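Local coordinates for protein listeriolysin O (Listeria monocytogenes, PDB 4CDB) that binds cholesterol-containing host membranes, then changes conformation and inserts as an oligomeric pore complex that causes cytolysis, at residues 57-63 with 372-378. Residue numbers count along the deposited sequence, not the author numbering.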
# COMPACT_ATOMS: atom_id res chain seq x y z
N GLY A 57 26.66 1.99 14.88
CA GLY A 57 27.58 2.76 14.06
C GLY A 57 27.67 4.21 14.51
O GLY A 57 27.85 4.50 15.69
N ASN A 58 27.55 5.12 13.55
CA ASN A 58 27.60 6.55 13.84
C ASN A 58 26.22 7.12 14.15
O ASN A 58 26.02 8.33 14.10
CB ASN A 58 28.23 7.31 12.68
CG ASN A 58 27.52 7.06 11.36
OD1 ASN A 58 26.50 6.36 11.30
ND2 ASN A 58 28.04 7.64 10.28
N GLU A 59 25.27 6.24 14.47
CA GLU A 59 23.89 6.66 14.71
C GLU A 59 23.29 6.05 15.98
O GLU A 59 23.79 5.07 16.51
CB GLU A 59 23.02 6.30 13.51
CG GLU A 59 23.29 7.11 12.26
CD GLU A 59 22.35 6.76 11.12
OE1 GLU A 59 21.86 5.61 11.08
OE2 GLU A 59 22.10 7.63 10.26
N TYR A 60 22.20 6.66 16.44
CA TYR A 60 21.40 6.11 17.52
C TYR A 60 19.99 5.89 16.99
O TYR A 60 19.37 6.82 16.46
CB TYR A 60 21.36 7.05 18.72
CG TYR A 60 20.74 6.43 19.95
CD1 TYR A 60 21.50 5.65 20.82
CD2 TYR A 60 19.40 6.63 20.26
CE1 TYR A 60 20.95 5.09 21.94
CE2 TYR A 60 18.84 6.07 21.39
CZ TYR A 60 19.61 5.30 22.23
OH TYR A 60 19.05 4.73 23.35
N ILE A 61 19.48 4.67 17.13
CA ILE A 61 18.19 4.31 16.54
C ILE A 61 17.09 4.17 17.59
O ILE A 61 17.23 3.41 18.56
CB ILE A 61 18.28 3.00 15.74
CG1 ILE A 61 19.42 3.07 14.71
CG2 ILE A 61 16.95 2.70 15.05
CD1 ILE A 61 19.21 4.13 13.65
N VAL A 62 15.99 4.89 17.39
CA VAL A 62 14.82 4.76 18.25
C VAL A 62 13.69 4.06 17.48
O VAL A 62 13.28 4.51 16.42
CB VAL A 62 14.33 6.14 18.76
CG1 VAL A 62 13.10 5.97 19.61
CG2 VAL A 62 15.44 6.84 19.54
N VAL A 63 13.21 2.94 18.02
CA VAL A 63 12.15 2.18 17.36
C VAL A 63 10.85 2.20 18.15
O VAL A 63 10.81 1.76 19.30
CB VAL A 63 12.58 0.71 17.13
CG1 VAL A 63 11.44 -0.07 16.47
CG2 VAL A 63 13.84 0.65 16.28
N THR A 372 7.60 2.40 13.44
CA THR A 372 8.24 3.61 12.94
C THR A 372 9.58 3.80 13.65
O THR A 372 9.71 3.51 14.84
CB THR A 372 7.37 4.86 13.15
OG1 THR A 372 7.07 5.01 14.55
CG2 THR A 372 6.07 4.74 12.37
N SER A 373 10.58 4.29 12.91
CA SER A 373 11.91 4.47 13.48
C SER A 373 12.42 5.90 13.33
O SER A 373 11.84 6.71 12.61
CB SER A 373 12.89 3.49 12.85
OG SER A 373 13.10 3.79 11.48
N LYS A 374 13.51 6.19 14.02
CA LYS A 374 14.12 7.52 14.01
C LYS A 374 15.62 7.36 14.17
O LYS A 374 16.09 6.68 15.08
CB LYS A 374 13.55 8.36 15.15
CG LYS A 374 13.07 9.75 14.75
CD LYS A 374 14.23 10.68 14.44
CE LYS A 374 13.82 12.14 14.58
NZ LYS A 374 12.64 12.49 13.74
N ALA A 375 16.38 7.99 13.28
CA ALA A 375 17.84 7.87 13.30
C ALA A 375 18.49 9.18 13.73
O ALA A 375 18.24 10.24 13.15
CB ALA A 375 18.36 7.44 11.94
N TYR A 376 19.34 9.11 14.76
CA TYR A 376 20.06 10.28 15.24
C TYR A 376 21.56 10.12 15.01
O TYR A 376 22.19 9.24 15.59
CB TYR A 376 19.76 10.51 16.72
CG TYR A 376 18.31 10.82 17.03
CD1 TYR A 376 17.40 9.79 17.26
CD2 TYR A 376 17.85 12.12 17.08
CE1 TYR A 376 16.08 10.06 17.54
CE2 TYR A 376 16.53 12.40 17.36
CZ TYR A 376 15.64 11.37 17.59
OH TYR A 376 14.32 11.63 17.87
N THR A 377 22.12 10.99 14.17
CA THR A 377 23.54 10.91 13.82
C THR A 377 24.42 11.46 14.95
O THR A 377 24.07 12.44 15.60
CB THR A 377 23.84 11.68 12.52
OG1 THR A 377 22.85 11.36 11.53
CG2 THR A 377 25.22 11.31 11.99
N ASP A 378 25.57 10.81 15.16
CA ASP A 378 26.54 11.27 16.15
C ASP A 378 27.10 12.63 15.76
O ASP A 378 26.94 13.07 14.62
CB ASP A 378 27.69 10.27 16.29
CG ASP A 378 27.25 8.96 16.92
OD1 ASP A 378 26.19 8.95 17.58
OD2 ASP A 378 27.97 7.95 16.76
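Tyr376 packs its ring against Val62, CE1 3.8 Å from Val62 CG2, while its CB sits 4.3 Å from CB of Tyr60. Tyr60 turns its own ring away, onto Asn401 and Tyr402 of strand 391-402, so this face meets the neighbouring beta-sandwich domain. On the reverse face Ile61 CD1 reaches Ala375 CB at 3.8 Å, and the Ser373 hydroxyl hydrogen-bonds with His273. The axes of strands 59-63 and 372-377 run antiparallel, 159° apart. Tyr60 and Tyr376 exchange two hydrogen bonds, Tyr60 N to Tyr376 O at 2.7 Å and Tyr376 N to Tyr60 O at 2.9 Å; so do Val62 and Lys374, Val62 N to Lys374 O and Lys374 N to Val62 O, both 2.9 Å. At the turn before Glu59, Asp378 N still donates to Asn58 O at 2.7 Å, and the Asp378 carboxylate forms a salt bridge with Lys55. Strand 52-56 pairs with the other edge of strand 59-74 through Ile61 and Val63, making a hairpin docked on the long strand 362-385, which continues between domains of the elongated cytolysin. With five main-chain hydrogen bonds, the pairing rests mainly on backbone, while Tyr60, Ser373 and Asp378 also tie it to strand 391-402, His273 and Lys55.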